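PDB 4TSZ: DNA polymerase III subunit beta from Pseudomonas aeruginosa, which encircles DNA as a dimeric sliding clamp and tethers DNA polymerases and other proteins to it, giving replication its processivity. Local coordinates for residues R266-R271 and E306-E311; R281-Q286 and L292-N297; V323-D328 and Y361-M366. All coordinates share one frame; numbering follows the deposited sequence.

Interaction 1. Residues R266-R271 and E306-E311; sequences REAFSR and EEVQVE
Helix-on-sheet packing in the C-terminal domain of the clamp brings Arg271 and Ala268, on helix 262-273, against Glu306 and Val308, on strand 303-309, the edge strand of this chain's four-stranded sheet. The short helix and strand axes run nearly antiparallel, at 170°, and come within 9.2 Å of each other. The central feature is a two-pronged salt bridge. Arg271 meets the carboxylate side-on, NE giving a bond of 2.7 Å to Glu306 OE2 while NH2 gives another of 2.7 Å to Glu306 OE1. Both are almost straight, and OE1 accepts the NH2 hydrogen through its syn lone pair. Guanidinium and carboxylate lie only 25° from a common plane, although the two side chains cross at about a right angle; the bend in the arginine chain at chi3 (-78°) turns its NE edge to the acid. Beside the ion pair, Ala268 CB rests 3.5 Å from Val308 CG2 and 3.4 Å from Glu306 OE1, so a methyl group lines the flank of the carboxylate. The contact is part of the dimer interface: Arg271 NH1 bonds to Ser82 O of the second subunit, whose strand pairs with Glu306 and continues the sheet. With NE and NH2 committed to Glu306 and NH1 to the neighbouring subunit, the guanidinium is fixed in rotation, and the buried carboxylate probably stays ionised, its charge balanced by the arginine.

Interaction 2. Residues R281-Q286 and L292-N297; sequences RGIRLQ and LKIQAN
Arg284 and Gln295 form a hydrogen-bonded pair of an antiparallel beta hairpin, strands 282-288 and 291-297: Arg284 N reaches Gln295 O at 2.7 Å, and Gln295 N returns a bond to Arg284 O at 2.9 Å. Two residues further along, Gln286 and Lys293 repeat the reciprocal pattern, with Lys293 N to Gln286 O at 2.8 Å. Between them Leu285 and Ile294 make the non-hydrogen-bonded pair, where CA-H groups point at carbonyl oxygens instead.

The two faces of the sheet differ in character. On the one bearing Arg284, Gln286, Lys293 and Gln295, Gln295 NE2 sits over one face of the Arg284 guanidinium, displaced to its rim, without a hydrogen bond; amide and guanidinium planes are 32° apart. Arg284 CG stands anti to its backbone nitrogen (chi1 -175°), and the bend at chi3 then swings the guanidinium across Gln295; a weak, long ion pair links it to Glu318. The other face is apolar and packs on Phe269 of helix 262-273. There Leu285 CD1 lies alongside Ile294 CG1 at 4.0 Å, and Leu285 CG meets Leu292 CD1 at 3.7 Å. Towards the far end, Ile283 splits its branches: CD1 lies 3.9 Å from Ile294 CG2, while CG2 touches the Ala296 CB methyl at 3.7 Å.

Interaction 3. Residues V323-D328 and Y361-M366; sequences VSYLLD and YVVMPM
A small, purely apolar contact joins the start of helix 323-330 to the end of strand 359-363 in the C-terminal domain, beside the groove that holds the bound peptide. Val363 is the residue that bridges the gap, its side chain directed at the helix. One of its methyls, CG1, does the touching, lying 3.9 Å from Tyr325 CB and 4.4 Å from Leu326 CD2. That methyl stands anti to the valine backbone nitrogen (chi1 -175°), which carries it out from the strand into the angle between two consecutive helical side chains. Tyr325 contributes chiefly its methylene, for the hydroxyl end of the ring lies farther from the valine, and CG1 stands oblique to the ring. Leu326 leaves the helix at an angle to the strand, but its end comes nearer, with CD2 the branch that faces Val363. No hydrogen bond crosses between the segments; the meeting is van der Waals packing of modest extent, the Leu326 approach being loose. Its neighbourhood is the peptide site: Pro365 makes backbone hydrogen bonds to the bound peptide, while Tyr325 packs on a polar peptide side chain and Val362 on an apolar one. Among the surrounding elements, Phe321 of strand 317-322 touches both Leu326 and Val363 and closes the cluster from the smaller sheet; Val323 and Leu327 rest on Phe269 of helix 262-273, and Tyr325 reaches Arg177 of strand 177-184.

How the interactions relate
All three contacts belong to the C-terminal domain. Interaction 2 is nested along the chain within the loop closed by interaction 1, and interaction 3 follows both. The centres of interactions 1 and 2 are about 10 Å apart, and both reach neighbouring strands 303-309 and 291-297 of the four-stranded sheet; the centre of interaction 3, whose strand 359-363 belongs to an eight-stranded sheet, is about 12 Å from that of interaction 2 and about 15 Å from that of interaction 1. Phe269 packs on Ile283, and Leu327 brings the two helices together. The same domain thus carries part of the dimer interface, at interaction 1, and part of the peptide site, at interaction 3, with interaction 2 touching both.

Interaction 1. Residues R266-R271 and E306-E311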
ATOM      1  N   ARG E 266       8.128 -16.528 -17.686  1.00 38.17           N
ATOM      2  CA  ARG E 266       7.404 -15.733 -16.706  1.00 36.40           C
ATOM      3  C   ARG E 266       6.377 -14.819 -17.373  1.00 38.10           C
ATOM      4  O   ARG E 266       5.239 -14.765 -16.905  1.00 35.99           O
ATOM      5  CB  ARG E 266       8.348 -14.942 -15.775  1.00 36.90           C
ATOM      6  CG  ARG E 266       7.587 -14.297 -14.600  1.00 42.55           C
ATOM      7  CD  ARG E 266       8.072 -12.913 -14.204  1.00 51.30           C
ATOM      8  NE  ARG E 266       8.025 -11.899 -15.270  1.00 56.11           N
ATOM      9  CZ  ARG E 266       6.968 -11.137 -15.560  1.00 65.52           C
ATOM     10  NH1 ARG E 266       5.821 -11.304 -14.913  1.00 50.87           N
ATOM     11  NH2 ARG E 266       7.042 -10.224 -16.519  1.00 49.36           N
ATOM     12  N   GLU E 267       6.765 -14.150 -18.480  1.00 35.65           N
ATOM     13  CA  GLU E 267       5.892 -13.235 -19.235  1.00 34.93           C
ATOM     14  C   GLU E 267       4.710 -13.955 -19.870  1.00 40.33           C
ATOM     15  O   GLU E 267       3.573 -13.476 -19.769  1.00 37.65           O
ATOM     16  CB  GLU E 267       6.683 -12.445 -20.285  1.00 36.84           C
ATOM     17  CG  GLU E 267       7.539 -11.344 -19.684  1.00 45.06           C
ATOM     18  CD  GLU E 267       8.802 -10.979 -20.449  1.00 65.67           C
ATOM     19  OE1 GLU E 267       9.609 -10.190 -19.908  1.00 53.77           O
ATOM     20  OE2 GLU E 267       9.001 -11.492 -21.574  1.00 59.94           O
ATOM     21  N   ALA E 268       4.976 -15.124 -20.493  1.00 40.06           N
ATOM     22  CA  ALA E 268       3.950 -15.959 -21.123  1.00 41.11           C
ATOM     23  C   ALA E 268       2.995 -16.546 -20.086  1.00 45.56           C
ATOM     24  O   ALA E 268       1.787 -16.573 -20.333  1.00 45.28           O
ATOM     25  CB  ALA E 268       4.603 -17.072 -21.922  1.00 42.84           C
ATOM     26  N   PHE E 269       3.530 -17.013 -18.921  1.00 42.00           N
ATOM     27  CA  PHE E 269       2.696 -17.537 -17.837  1.00 40.87           C
ATOM     28  C   PHE E 269       1.812 -16.420 -17.256  1.00 41.81           C
ATOM     29  O   PHE E 269       0.640 -16.655 -17.027  1.00 39.32           O
ATOM     30  CB  PHE E 269       3.530 -18.234 -16.738  1.00 42.56           C
ATOM     31  CG  PHE E 269       4.146 -19.569 -17.107  1.00 45.10           C
ATOM     32  CD1 PHE E 269       3.505 -20.435 -17.985  1.00 50.04           C
ATOM     33  CD2 PHE E 269       5.339 -19.985 -16.533  1.00 47.25           C
ATOM     34  CE1 PHE E 269       4.086 -21.668 -18.334  1.00 51.83           C
ATOM     35  CE2 PHE E 269       5.917 -21.220 -16.876  1.00 51.10           C
ATOM     36  CZ  PHE E 269       5.286 -22.052 -17.773  1.00 50.04           C
ATOM     37  N   SER E 270       2.358 -15.197 -17.080  1.00 39.03           N
ATOM     38  CA  SER E 270       1.599 -14.047 -16.564  1.00 37.87           C
ATOM     39  C   SER E 270       0.455 -13.650 -17.519  1.00 41.77           C
ATOM     40  O   SER E 270      -0.658 -13.399 -17.053  1.00 40.37           O
ATOM     41  CB  SER E 270       2.511 -12.843 -16.331  1.00 41.19           C
ATOM     42  OG  SER E 270       3.431 -13.079 -15.283  1.00 51.58           O
ATOM     43  N   ARG E 271       0.723 -13.625 -18.851  1.00 39.27           N
ATOM     44  CA  ARG E 271      -0.291 -13.277 -19.866  1.00 39.25           C
ATOM     45  C   ARG E 271      -1.429 -14.285 -19.868  1.00 44.76           C
ATOM     46  O   ARG E 271      -2.590 -13.880 -19.795  1.00 44.91           O
ATOM     47  CB  ARG E 271       0.314 -13.167 -21.267  1.00 37.99           C
ATOM     48  CG  ARG E 271       1.128 -11.899 -21.481  1.00 45.25           C
ATOM     49  CD  ARG E 271       1.542 -11.704 -22.919  1.00 45.04           C
ATOM     50  NE  ARG E 271       2.682 -12.540 -23.292  1.00 47.80           N
ATOM     51  CZ  ARG E 271       3.948 -12.154 -23.218  1.00 54.85           C
ATOM     52  NH1 ARG E 271       4.256 -10.947 -22.762  1.00 38.65           N
ATOM     53  NH2 ARG E 271       4.918 -12.968 -23.601  1.00 46.15           N
ATOM     54  N   GLU E 306      -0.364 -19.114 -25.960  1.00 49.40           N
ATOM     55  CA  GLU E 306       0.977 -18.630 -26.245  1.00 49.39           C
ATOM     56  C   GLU E 306       1.934 -19.768 -26.561  1.00 53.78           C
ATOM     57  O   GLU E 306       1.772 -20.881 -26.063  1.00 52.86           O
ATOM     58  CB  GLU E 306       1.517 -17.740 -25.113  1.00 49.82           C
ATOM     59  CG  GLU E 306       2.440 -16.669 -25.671  1.00 62.27           C
ATOM     60  CD  GLU E 306       2.896 -15.581 -24.725  1.00 75.33           C
ATOM     61  OE1 GLU E 306       4.095 -15.220 -24.785  1.00 66.56           O
ATOM     62  OE2 GLU E 306       2.058 -15.063 -23.954  1.00 62.45           O
ATOM     63  N   GLU E 307       2.917 -19.483 -27.411  1.00 51.38           N
ATOM     64  CA  GLU E 307       3.944 -20.430 -27.815  1.00 52.24           C
ATOM     65  C   GLU E 307       5.288 -19.842 -27.414  1.00 56.36           C
ATOM     66  O   GLU E 307       5.575 -18.679 -27.726  1.00 56.43           O
ATOM     67  CB  GLU E 307       3.890 -20.686 -29.327  1.00 55.12           C
ATOM     68  CG  GLU E 307       2.656 -21.438 -29.788  1.00 66.84           C
ATOM     69  CD  GLU E 307       2.673 -21.867 -31.245  1.00 94.23           C
ATOM     70  OE1 GLU E 307       3.134 -21.078 -32.103  1.00105.70           O
ATOM     71  OE2 GLU E 307       2.201 -22.989 -31.532  1.00 83.64           O
ATOM     72  N   VAL E 308       6.083 -20.626 -26.667  1.00 51.27           N
ATOM     73  CA  VAL E 308       7.407 -20.222 -26.192  1.00 50.30           C
ATOM     74  C   VAL E 308       8.459 -21.190 -26.729  1.00 54.12           C
ATOM     75  O   VAL E 308       8.312 -22.409 -26.577  1.00 54.75           O
ATOM     76  CB  VAL E 308       7.480 -20.098 -24.642  1.00 52.19           C
ATOM     77  CG1 VAL E 308       8.850 -19.597 -24.188  1.00 51.77           C
ATOM     78  CG2 VAL E 308       6.376 -19.195 -24.104  1.00 50.67           C
ATOM     79  N   GLN E 309       9.520 -20.647 -27.336  1.00 49.35           N
ATOM     80  CA  GLN E 309      10.636 -21.451 -27.828  1.00 50.58           C
ATOM     81  C   GLN E 309      11.464 -21.894 -26.628  1.00 53.09           C
ATOM     82  O   GLN E 309      11.771 -21.084 -25.756  1.00 51.82           O
ATOM     83  CB  GLN E 309      11.493 -20.672 -28.837  1.00 53.11           C
ATOM     84  CG  GLN E 309      10.940 -20.700 -30.252  1.00 73.79           C
ATOM     85  CD  GLN E 309      11.864 -19.998 -31.208  1.00101.61           C
ATOM     86  OE1 GLN E 309      11.712 -18.807 -31.494  1.00 99.60           O
ATOM     87  NE2 GLN E 309      12.856 -20.717 -31.714  1.00 95.61           N
ATOM     88  N   VAL E 310      11.755 -23.194 -26.545  1.00 50.09           N
ATOM     89  CA  VAL E 310      12.533 -23.789 -25.451  1.00 49.87           C
ATOM     90  C   VAL E 310      13.597 -24.733 -26.029  1.00 57.69           C
ATOM     91  O   VAL E 310      13.462 -25.160 -27.170  1.00 58.20           O
ATOM     92  CB  VAL E 310      11.633 -24.531 -24.410  1.00 51.61           C
ATOM     93  CG1 VAL E 310      10.740 -23.563 -23.626  1.00 49.53           C
ATOM     94  CG2 VAL E 310      10.807 -25.651 -25.051  1.00 51.80           C
ATOM     95  N   GLU E 311      14.637 -25.070 -25.243  1.00 56.05           N
ATOM     96  CA  GLU E 311      15.649 -26.046 -25.643  1.00 57.47           C
ATOM     97  C   GLU E 311      15.106 -27.380 -25.155  1.00 61.69           C
ATOM     98  O   GLU E 311      15.123 -27.660 -23.946  1.00 60.12           O
ATOM     99  CB  GLU E 311      17.015 -25.757 -24.999  1.00 59.51           C
ATOM    100  CG  GLU E 311      17.823 -24.659 -25.673  1.00 72.69           C
ATOM    101  CD  GLU E 311      19.098 -24.261 -24.947  1.00 94.28           C
ATOM    102  OE1 GLU E 311      19.762 -25.148 -24.359  1.00 79.13           O
ATOM    103  OE2 GLU E 311      19.439 -23.057 -24.977  1.00 94.98           O
TER

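Interaction 2. Residues R281-Q286 and L292-N297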
ATOM      1  N   ARG E 281      -6.725 -21.700 -11.137  1.00 40.25           N
ATOM      2  CA  ARG E 281      -5.502 -21.193 -11.798  1.00 38.79           C
ATOM      3  C   ARG E 281      -4.792 -22.190 -12.730  1.00 41.84           C
ATOM      4  O   ARG E 281      -3.577 -22.131 -12.905  1.00 42.09           O
ATOM      5  CB  ARG E 281      -4.554 -20.609 -10.726  1.00 35.14           C
ATOM      6  CG  ARG E 281      -5.195 -19.477  -9.905  1.00 38.66           C
ATOM      7  CD  ARG E 281      -5.151 -18.147 -10.642  1.00 38.31           C
ATOM      8  NE  ARG E 281      -3.763 -17.672 -10.753  1.00 39.73           N
ATOM      9  CZ  ARG E 281      -3.350 -16.636 -11.472  1.00 47.68           C
ATOM     10  NH1 ARG E 281      -4.209 -15.948 -12.217  1.00 42.87           N
ATOM     11  NH2 ARG E 281      -2.072 -16.283 -11.461  1.00 36.66           N
ATOM     12  N   GLY E 282      -5.572 -23.088 -13.321  1.00 38.26           N
ATOM     13  CA  GLY E 282      -5.064 -24.132 -14.193  1.00 38.21           C
ATOM     14  C   GLY E 282      -4.702 -23.662 -15.579  1.00 43.01           C
ATOM     15  O   GLY E 282      -5.441 -22.900 -16.212  1.00 44.13           O
ATOM     16  N   ILE E 283      -3.531 -24.111 -16.042  1.00 40.07           N
ATOM     17  CA  ILE E 283      -3.024 -23.882 -17.392  1.00 40.30           C
ATOM     18  C   ILE E 283      -2.634 -25.225 -17.974  1.00 45.15           C
ATOM     19  O   ILE E 283      -2.332 -26.166 -17.227  1.00 44.89           O
ATOM     20  CB  ILE E 283      -1.886 -22.829 -17.490  1.00 42.52           C
ATOM     21  CG1 ILE E 283      -0.627 -23.245 -16.690  1.00 42.75           C
ATOM     22  CG2 ILE E 283      -2.393 -21.419 -17.151  1.00 42.10           C
ATOM     23  CD1 ILE E 283       0.641 -22.588 -17.109  1.00 53.66           C
ATOM     24  N   ARG E 284      -2.672 -25.327 -19.295  1.00 43.72           N
ATOM     25  CA  ARG E 284      -2.277 -26.534 -19.998  1.00 45.32           C
ATOM     26  C   ARG E 284      -0.981 -26.263 -20.752  1.00 49.35           C
ATOM     27  O   ARG E 284      -0.854 -25.252 -21.450  1.00 48.77           O
ATOM     28  CB  ARG E 284      -3.382 -27.016 -20.944  1.00 47.84           C
ATOM     29  CG  ARG E 284      -3.068 -28.356 -21.624  1.00 60.36           C
ATOM     30  CD  ARG E 284      -4.051 -28.666 -22.727  1.00 70.71           C
ATOM     31  NE  ARG E 284      -3.923 -27.729 -23.846  1.00 74.70           N
ATOM     32  CZ  ARG E 284      -4.722 -27.713 -24.909  1.00 88.05           C
ATOM     33  NH1 ARG E 284      -5.722 -28.583 -25.013  1.00 70.43           N
ATOM     34  NH2 ARG E 284      -4.530 -26.825 -25.877  1.00 76.91           N
ATOM     35  N   LEU E 285      -0.018 -27.166 -20.578  1.00 46.68           N
ATOM     36  CA  LEU E 285       1.284 -27.123 -21.224  1.00 46.56           C
ATOM     37  C   LEU E 285       1.348 -28.233 -22.272  1.00 51.42           C
ATOM     38  O   LEU E 285       0.952 -29.367 -21.998  1.00 51.01           O
ATOM     39  CB  LEU E 285       2.377 -27.333 -20.155  1.00 46.24           C
ATOM     40  CG  LEU E 285       3.189 -26.132 -19.642  1.00 49.74           C
ATOM     41  CD1 LEU E 285       2.354 -24.885 -19.455  1.00 48.74           C
ATOM     42  CD2 LEU E 285       3.929 -26.482 -18.368  1.00 51.06           C
ATOM     43  N   GLN E 286       1.805 -27.894 -23.481  1.00 48.80           N
ATOM     44  CA  GLN E 286       2.016 -28.864 -24.546  1.00 49.75           C
ATOM     45  C   GLN E 286       3.445 -28.718 -25.001  1.00 53.12           C
ATOM     46  O   GLN E 286       3.803 -27.736 -25.656  1.00 50.94           O
ATOM     47  CB  GLN E 286       1.016 -28.718 -25.695  1.00 52.05           C
ATOM     48  CG  GLN E 286      -0.380 -29.223 -25.340  1.00 65.14           C
ATOM     49  CD  GLN E 286      -1.412 -28.951 -26.411  1.00 83.79           C
ATOM     50  OE1 GLN E 286      -2.417 -29.658 -26.516  1.00 80.31           O
ATOM     51  NE2 GLN E 286      -1.221 -27.903 -27.212  1.00 71.91           N
ATOM     52  N   LEU E 292       7.117 -24.903 -26.382  1.00 53.05           N
ATOM     53  CA  LEU E 292       6.188 -25.021 -25.267  1.00 50.60           C
ATOM     54  C   LEU E 292       4.929 -24.200 -25.575  1.00 53.38           C
ATOM     55  O   LEU E 292       4.989 -22.967 -25.640  1.00 52.08           O
ATOM     56  CB  LEU E 292       6.810 -24.615 -23.911  1.00 49.06           C
ATOM     57  CG  LEU E 292       5.897 -24.832 -22.686  1.00 51.48           C
ATOM     58  CD1 LEU E 292       5.777 -26.313 -22.334  1.00 51.56           C
ATOM     59  CD2 LEU E 292       6.382 -24.046 -21.493  1.00 52.37           C
ATOM     60  N   LYS E 293       3.803 -24.893 -25.793  1.00 49.91           N
ATOM     61  CA  LYS E 293       2.510 -24.252 -26.041  1.00 49.35           C
ATOM     62  C   LYS E 293       1.796 -24.138 -24.694  1.00 51.15           C
ATOM     63  O   LYS E 293       1.733 -25.125 -23.954  1.00 50.85           O
ATOM     64  CB  LYS E 293       1.653 -25.063 -27.028  1.00 53.09           C
ATOM     65  CG  LYS E 293       2.180 -25.115 -28.459  1.00 70.15           C
ATOM     66  CD  LYS E 293       1.210 -25.898 -29.342  1.00 82.62           C
ATOM     67  CE  LYS E 293       1.751 -26.202 -30.717  1.00 94.61           C
ATOM     68  NZ  LYS E 293       0.764 -26.948 -31.542  1.00102.89           N
ATOM     69  N   ILE E 294       1.306 -22.931 -24.360  1.00 45.47           N
ATOM     70  CA  ILE E 294       0.595 -22.656 -23.113  1.00 44.43           C
ATOM     71  C   ILE E 294      -0.836 -22.237 -23.416  1.00 47.70           C
ATOM     72  O   ILE E 294      -1.063 -21.357 -24.247  1.00 47.30           O
ATOM     73  CB  ILE E 294       1.320 -21.610 -22.218  1.00 46.89           C
ATOM     74  CG1 ILE E 294       2.827 -21.915 -22.089  1.00 47.05           C
ATOM     75  CG2 ILE E 294       0.635 -21.480 -20.822  1.00 47.04           C
ATOM     76  CD1 ILE E 294       3.671 -20.707 -21.887  1.00 51.74           C
ATOM     77  N   GLN E 295      -1.797 -22.863 -22.735  1.00 44.20           N
ATOM     78  CA  GLN E 295      -3.206 -22.535 -22.905  1.00 44.54           C
ATOM     79  C   GLN E 295      -3.888 -22.387 -21.542  1.00 47.46           C
ATOM     80  O   GLN E 295      -3.587 -23.131 -20.608  1.00 45.51           O
ATOM     81  CB  GLN E 295      -3.906 -23.591 -23.773  1.00 47.17           C
ATOM     82  CG  GLN E 295      -5.314 -23.221 -24.207  1.00 70.52           C
ATOM     83  CD  GLN E 295      -6.314 -24.263 -23.779  1.00 98.94           C
ATOM     84  OE1 GLN E 295      -6.602 -24.442 -22.588  1.00 96.15           O
ATOM     85  NE2 GLN E 295      -6.880 -24.965 -24.751  1.00 94.27           N
ATOM     86  N   ALA E 296      -4.793 -21.409 -21.441  1.00 44.63           N
ATOM     87  CA  ALA E 296      -5.590 -21.150 -20.251  1.00 43.81           C
ATOM     88  C   ALA E 296      -7.007 -20.766 -20.639  1.00 49.85           C
ATOM     89  O   ALA E 296      -7.219 -20.015 -21.599  1.00 49.53           O
ATOM     90  CB  ALA E 296      -4.966 -20.043 -19.420  1.00 43.15           C
ATOM     91  N   ASN E 297      -7.982 -21.286 -19.890  1.00 47.89           N
ATOM     92  CA  ASN E 297      -9.395 -20.955 -20.075  1.00 48.75           C
ATOM     93  C   ASN E 297     -10.126 -20.873 -18.753  1.00 51.24           C
ATOM     94  O   ASN E 297      -9.649 -21.401 -17.741  1.00 49.92           O
ATOM     95  CB  ASN E 297     -10.107 -21.829 -21.122  1.00 53.07           C
ATOM     96  CG  ASN E 297      -9.996 -23.310 -20.892  1.00 73.50           C
ATOM     97  OD1 ASN E 297     -10.571 -23.864 -19.952  1.00 72.00           O
ATOM     98  ND2 ASN E 297      -9.277 -23.986 -21.770  1.00 63.12           N
TER

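Interaction 3. Residues V323-D328 and Y361-M366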
ATOM      1  N   VAL E 323      -0.777 -22.166 -12.510  1.00 32.09           N
ATOM      2  CA  VAL E 323       0.096 -21.110 -13.037  1.00 32.24           C
ATOM      3  C   VAL E 323       0.763 -20.261 -11.950  1.00 36.57           C
ATOM      4  O   VAL E 323       1.918 -19.872 -12.112  1.00 35.01           O
ATOM      5  CB  VAL E 323      -0.567 -20.279 -14.183  1.00 34.93           C
ATOM      6  CG1 VAL E 323      -1.732 -19.438 -13.684  1.00 33.83           C
ATOM      7  CG2 VAL E 323       0.458 -19.426 -14.935  1.00 34.38           C
ATOM      8  N   SER E 324       0.040 -20.007 -10.833  1.00 34.45           N
ATOM      9  CA  SER E 324       0.569 -19.261  -9.691  1.00 32.96           C
ATOM     10  C   SER E 324       1.752 -20.014  -9.083  1.00 35.33           C
ATOM     11  O   SER E 324       2.741 -19.374  -8.747  1.00 33.81           O
ATOM     12  CB  SER E 324      -0.524 -19.002  -8.651  1.00 35.09           C
ATOM     13  OG  SER E 324      -1.556 -18.202  -9.201  1.00 40.52           O
ATOM     14  N   TYR E 325       1.684 -21.367  -9.008  1.00 33.16           N
ATOM     15  CA  TYR E 325       2.782 -22.197  -8.481  1.00 32.44           C
ATOM     16  C   TYR E 325       4.025 -22.096  -9.365  1.00 36.81           C
ATOM     17  O   TYR E 325       5.137 -22.037  -8.845  1.00 36.03           O
ATOM     18  CB  TYR E 325       2.368 -23.677  -8.312  1.00 33.16           C
ATOM     19  CG  TYR E 325       1.304 -23.966  -7.272  1.00 33.20           C
ATOM     20  CD1 TYR E 325       0.947 -23.009  -6.319  1.00 34.14           C
ATOM     21  CD2 TYR E 325       0.687 -25.212  -7.206  1.00 33.81           C
ATOM     22  CE1 TYR E 325      -0.020 -23.279  -5.351  1.00 34.37           C
ATOM     23  CE2 TYR E 325      -0.282 -25.491  -6.248  1.00 34.53           C
ATOM     24  CZ  TYR E 325      -0.624 -24.528  -5.314  1.00 39.86           C
ATOM     25  OH  TYR E 325      -1.590 -24.812  -4.382  1.00 39.41           O
ATOM     26  N   LEU E 326       3.832 -22.038 -10.701  1.00 35.32           N
ATOM     27  CA  LEU E 326       4.940 -21.899 -11.650  1.00 35.92           C
ATOM     28  C   LEU E 326       5.553 -20.496 -11.580  1.00 36.57           C
ATOM     29  O   LEU E 326       6.779 -20.372 -11.572  1.00 34.82           O
ATOM     30  CB  LEU E 326       4.514 -22.253 -13.090  1.00 36.81           C
ATOM     31  CG  LEU E 326       3.965 -23.674 -13.341  1.00 41.70           C
ATOM     32  CD1 LEU E 326       3.631 -23.854 -14.796  1.00 42.49           C
ATOM     33  CD2 LEU E 326       4.964 -24.764 -12.914  1.00 42.63           C
ATOM     34  N   LEU E 327       4.692 -19.453 -11.465  1.00 31.47           N
ATOM     35  CA  LEU E 327       5.126 -18.059 -11.337  1.00 30.68           C
ATOM     36  C   LEU E 327       5.913 -17.840 -10.036  1.00 33.95           C
ATOM     37  O   LEU E 327       6.936 -17.147 -10.039  1.00 32.32           O
ATOM     38  CB  LEU E 327       3.949 -17.073 -11.480  1.00 29.49           C
ATOM     39  CG  LEU E 327       3.423 -16.907 -12.906  1.00 34.30           C
ATOM     40  CD1 LEU E 327       2.004 -16.373 -12.912  1.00 32.75           C
ATOM     41  CD2 LEU E 327       4.362 -16.022 -13.754  1.00 35.99           C
ATOM     42  N   ASP E 328       5.483 -18.500  -8.953  1.00 31.01           N
ATOM     43  CA  ASP E 328       6.173 -18.448  -7.665  1.00 31.90           C
ATOM     44  C   ASP E 328       7.612 -18.950  -7.791  1.00 37.36           C
ATOM     45  O   ASP E 328       8.529 -18.310  -7.274  1.00 37.78           O
ATOM     46  CB  ASP E 328       5.444 -19.286  -6.610  1.00 32.93           C
ATOM     47  CG  ASP E 328       4.164 -18.700  -6.088  1.00 35.07           C
ATOM     48  OD1 ASP E 328       3.925 -17.494  -6.316  1.00 37.80           O
ATOM     49  OD2 ASP E 328       3.385 -19.449  -5.482  1.00 32.26           O
ATOM     50  N   TYR E 361      12.999 -27.026  -6.866  1.00 42.05           N
ATOM     51  CA  TYR E 361      11.574 -26.728  -6.745  1.00 40.08           C
ATOM     52  C   TYR E 361      10.763 -27.836  -7.353  1.00 45.47           C
ATOM     53  O   TYR E 361      11.024 -28.256  -8.471  1.00 45.41           O
ATOM     54  CB  TYR E 361      11.236 -25.375  -7.386  1.00 39.25           C
ATOM     55  CG  TYR E 361      12.099 -24.267  -6.829  1.00 40.04           C
ATOM     56  CD1 TYR E 361      11.765 -23.632  -5.635  1.00 40.26           C
ATOM     57  CD2 TYR E 361      13.300 -23.914  -7.444  1.00 41.43           C
ATOM     58  CE1 TYR E 361      12.597 -22.664  -5.071  1.00 39.97           C
ATOM     59  CE2 TYR E 361      14.138 -22.942  -6.892  1.00 42.00           C
ATOM     60  CZ  TYR E 361      13.782 -22.319  -5.703  1.00 45.63           C
ATOM     61  OH  TYR E 361      14.584 -21.342  -5.165  1.00 40.92           O
ATOM     62  N   VAL E 362       9.792 -28.336  -6.594  1.00 43.09           N
ATOM     63  CA  VAL E 362       8.942 -29.451  -7.016  1.00 43.89           C
ATOM     64  C   VAL E 362       7.499 -28.964  -7.104  1.00 45.76           C
ATOM     65  O   VAL E 362       7.020 -28.343  -6.164  1.00 44.33           O
ATOM     66  CB  VAL E 362       9.103 -30.650  -6.047  1.00 49.29           C
ATOM     67  CG1 VAL E 362       8.294 -31.850  -6.521  1.00 49.99           C
ATOM     68  CG2 VAL E 362      10.580 -31.028  -5.877  1.00 50.07           C
ATOM     69  N   VAL E 363       6.829 -29.187  -8.250  1.00 41.47           N
ATOM     70  CA  VAL E 363       5.441 -28.774  -8.426  1.00 40.10           C
ATOM     71  C   VAL E 363       4.629 -29.975  -8.901  1.00 44.19           C
ATOM     72  O   VAL E 363       4.869 -30.463 -10.006  1.00 45.18           O
ATOM     73  CB  VAL E 363       5.253 -27.541  -9.375  1.00 42.57           C
ATOM     74  CG1 VAL E 363       3.787 -27.101  -9.412  1.00 41.87           C
ATOM     75  CG2 VAL E 363       6.136 -26.367  -8.969  1.00 41.44           C
ATOM     76  N   MET E 364       3.645 -30.421  -8.101  1.00 40.07           N
ATOM     77  CA  MET E 364       2.742 -31.500  -8.513  1.00 40.39           C
ATOM     78  C   MET E 364       1.799 -30.941  -9.593  1.00 43.56           C
ATOM     79  O   MET E 364       1.330 -29.799  -9.472  1.00 40.68           O
ATOM     80  CB  MET E 364       1.892 -32.043  -7.345  1.00 42.59           C
ATOM     81  CG  MET E 364       2.587 -33.092  -6.506  1.00 46.84           C
ATOM     82  SD  MET E 364       3.285 -34.518  -7.420  1.00 52.18           S
ATOM     83  CE  MET E 364       1.819 -35.462  -7.726  1.00 49.36           C
ATOM     84  N   PRO E 365       1.514 -31.723 -10.651  1.00 41.57           N
ATOM     85  CA  PRO E 365       0.599 -31.225 -11.689  1.00 42.06           C
ATOM     86  C   PRO E 365      -0.882 -31.258 -11.277  1.00 47.03           C
ATOM     87  O   PRO E 365      -1.229 -31.649 -10.159  1.00 46.25           O
ATOM     88  CB  PRO E 365       0.879 -32.170 -12.867  1.00 44.62           C
ATOM     89  CG  PRO E 365       1.263 -33.446 -12.232  1.00 49.01           C
ATOM     90  CD  PRO E 365       1.988 -33.087 -10.960  1.00 43.48           C
ATOM     91  N   MET E 366      -1.749 -30.820 -12.202  1.00 45.39           N
ATOM     92  CA  MET E 366      -3.202 -30.830 -12.083  1.00 45.08           C
ATOM     93  C   MET E 366      -3.729 -31.793 -13.148  1.00 53.48           C
ATOM     94  O   MET E 366      -3.149 -31.887 -14.235  1.00 53.54           O
ATOM     95  CB  MET E 366      -3.780 -29.436 -12.367  1.00 45.86           C
ATOM     96  CG  MET E 366      -3.525 -28.416 -11.283  1.00 47.18           C
ATOM     97  SD  MET E 366      -4.114 -26.779 -11.774  1.00 49.00           S
ATOM     98  CE  MET E 366      -5.881 -27.029 -11.759  1.00 46.02           C
TER